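Local coordinates for UPF0062 protein MJ1593 (Methanocaldococcus jannaschii, PDB 2YX5), which is of unknown function but belongs to the PurS family of small proteins, with a three-stranded antiparallel sheet and two helices in a four-chain assembly, at residues A[8-13]-A[71-76]. Numbering follows the deposited sequence.
Sequences IKLKKG and VIHDYE
K9 and D74 form the hydrogen-bonded pair of this antiparallel strand pairing: K9 N gives to D74 O and D74 N to K9 O, both at 2.9 Å. I8 with Y75 and L10 with H73 are the flanking non-hydrogen-bonded pairs. Past the strand end, K11 N adds a bond to I72 O.

The stronger charged contact is at D74, whose two carboxylate oxygens are shared out. OD1 takes K11 NZ on its syn side in a 2.9 Å salt bridge, while OD2 accepts the backbone N of K12 at 3.1 Å from above the carboxylate plane. Bends at chi2 (-86°) and chi4 (-82°) turn the K11 side chain back toward segment 71-76; its NZ also bonds H73 O and, just before the segment, P70 O, so three oxygens grip one ammonium. K9, on the same face of the sheet as D74, lays CE against D74 CB, and its NZ makes a long, weak salt bridge to E76 OE2.

Strand 2-10 is central in this PurS-family sheet, with 73-81 on one side and 34-47 on the other; the contact covers the end where 2-10 runs out and 73-81 starts.

I8 CG2 makes a CH-pi contact over one face of the H73 ring, 4.3 Å from its centroid, and I72 CG1 covers the opposite face; a bond between ND1 and N69 N helps fix the ring's rotation. I8 CG1 touches Y75 CB, and L10 packs on I72 of a second subunit.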
loop_
_atom_site.group_PDB
_atom_site.type_symbol
_atom_site.label_atom_id
_atom_site.label_comp_id
_atom_site.label_asym_id
_atom_site.label_seq_id
_atom_site.Cartn_x
_atom_site.Cartn_y
_atom_site.Cartn_z
ATOM N N ILE A 8 -6.982 0.166 10.185
ATOM C CA ILE A 8 -6.519 1.533 10.033
ATOM C C ILE A 8 -7.100 2.145 8.764
ATOM O O ILE A 8 -7.026 1.558 7.690
ATOM C CB ILE A 8 -5.011 1.601 9.936
ATOM C CG1 ILE A 8 -4.389 1.011 11.199
ATOM C CG2 ILE A 8 -4.585 3.047 9.737
ATOM C CD1 ILE A 8 -2.864 1.097 11.240
ATOM N N LYS A 9 -7.685 3.327 8.902
ATOM C CA LYS A 9 -8.283 4.024 7.775
ATOM C C LYS A 9 -7.873 5.497 7.818
ATOM O O LYS A 9 -7.213 5.951 8.759
ATOM C CB LYS A 9 -9.817 3.910 7.851
ATOM C CG LYS A 9 -10.337 4.193 9.257
ATOM C CD LYS A 9 -11.850 4.149 9.366
ATOM C CE LYS A 9 -12.328 4.418 10.811
ATOM N NZ LYS A 9 -11.952 3.348 11.793
ATOM N N LEU A 10 -8.255 6.240 6.790
ATOM C CA LEU A 10 -7.958 7.659 6.765
ATOM C C LEU A 10 -8.979 8.319 7.687
ATOM O O LEU A 10 -10.064 7.771 7.905
ATOM C CB LEU A 10 -8.115 8.219 5.357
ATOM C CG LEU A 10 -7.072 7.821 4.325
ATOM C CD1 LEU A 10 -7.369 8.504 2.987
ATOM C CD2 LEU A 10 -5.708 8.212 4.832
ATOM N N LYS A 11 -8.624 9.476 8.238
ATOM C CA LYS A 11 -9.532 10.215 9.107
ATOM C C LYS A 11 -10.905 10.323 8.421
ATOM O O LYS A 11 -11.002 10.349 7.186
ATOM C CB LYS A 11 -8.965 11.620 9.383
ATOM C CG LYS A 11 -8.091 11.747 10.635
ATOM C CD LYS A 11 -8.952 12.005 11.885
ATOM C CE LYS A 11 -8.127 12.235 13.168
ATOM N NZ LYS A 11 -7.669 10.976 13.834
ATOM N N LYS A 12 -11.970 10.362 9.215
ATOM C CA LYS A 12 -13.304 10.478 8.649
ATOM C C LYS A 12 -13.408 11.844 7.996
ATOM O O LYS A 12 -13.142 12.867 8.631
ATOM C CB LYS A 12 -14.376 10.349 9.732
ATOM C CG LYS A 12 -15.798 10.359 9.182
ATOM C CD LYS A 12 -16.840 10.238 10.285
ATOM C CE LYS A 12 -16.798 11.420 11.263
ATOM N NZ LYS A 12 -17.217 12.711 10.643
ATOM N N GLY A 13 -13.787 11.858 6.723
ATOM C CA GLY A 13 -13.907 13.118 6.018
ATOM C C GLY A 13 -12.798 13.355 5.010
ATOM O O GLY A 13 -12.866 14.310 4.233
ATOM N N VAL A 71 -2.967 12.268 12.992
ATOM C CA VAL A 71 -3.276 13.404 12.133
ATOM C C VAL A 71 -4.020 12.985 10.863
ATOM O O VAL A 71 -4.983 13.636 10.465
ATOM C CB VAL A 71 -2.002 14.154 11.750
ATOM C CG1 VAL A 71 -2.329 15.282 10.765
ATOM C CG2 VAL A 71 -1.360 14.719 12.993
ATOM N N ILE A 72 -3.583 11.885 10.252
ATOM C CA ILE A 72 -4.182 11.373 9.009
ATOM C C ILE A 72 -4.889 10.024 9.158
ATOM O O ILE A 72 -5.518 9.535 8.215
ATOM C CB ILE A 72 -3.102 11.160 7.942
ATOM C CG1 ILE A 72 -2.097 10.113 8.450
ATOM C CG2 ILE A 72 -2.397 12.474 7.657
ATOM C CD1 ILE A 72 -0.949 9.777 7.503
ATOM N N HIS A 73 -4.794 9.434 10.344
ATOM C CA HIS A 73 -5.354 8.110 10.567
ATOM C C HIS A 73 -6.336 7.945 11.686
ATOM O O HIS A 73 -6.240 8.591 12.720
ATOM C CB HIS A 73 -4.224 7.112 10.832
ATOM C CG HIS A 73 -3.304 6.910 9.679
ATOM N ND1 HIS A 73 -1.946 6.735 9.838
ATOM C CD2 HIS A 73 -3.549 6.782 8.355
ATOM C CE1 HIS A 73 -1.397 6.502 8.665
ATOM N NE2 HIS A 73 -2.348 6.524 7.747
ATOM N N ASP A 74 -7.271 7.038 11.455
ATOM C CA ASP A 74 -8.259 6.654 12.443
ATOM C C ASP A 74 -7.972 5.161 12.536
ATOM O O ASP A 74 -7.494 4.568 11.562
ATOM C CB ASP A 74 -9.689 6.893 11.948
ATOM C CG ASP A 74 -10.222 8.272 12.332
ATOM O OD1 ASP A 74 -9.640 8.922 13.233
ATOM O OD2 ASP A 74 -11.240 8.697 11.738
ATOM N N TYR A 75 -8.218 4.554 13.692
ATOM C CA TYR A 75 -7.965 3.123 13.823
ATOM C C TYR A 75 -8.841 2.512 14.897
ATOM O O TYR A 75 -9.366 3.221 15.739
ATOM C CB TYR A 75 -6.474 2.868 14.123
ATOM C CG TYR A 75 -6.015 3.385 15.458
ATOM C CD1 TYR A 75 -6.260 2.666 16.631
ATOM C CD2 TYR A 75 -5.364 4.607 15.565
ATOM C CE1 TYR A 75 -5.868 3.154 17.881
ATOM C CE2 TYR A 75 -4.962 5.114 16.815
ATOM C CZ TYR A 75 -5.214 4.384 17.968
ATOM O OH TYR A 75 -4.792 4.870 19.196
ATOM N N GLU A 76 -9.029 1.201 14.836
ATOM C CA GLU A 76 -9.809 0.501 15.838
ATOM C C GLU A 76 -9.176 -0.848 16.128
ATOM O O GLU A 76 -8.592 -1.463 15.242
ATOM C CB GLU A 76 -11.267 0.357 15.411
ATOM C CG GLU A 76 -11.514 -0.120 14.005
ATOM C CD GLU A 76 -13.011 -0.260 13.710
ATOM O OE1 GLU A 76 -13.668 -1.098 14.378
ATOM O OE2 GLU A 76 -13.521 0.467 12.817
#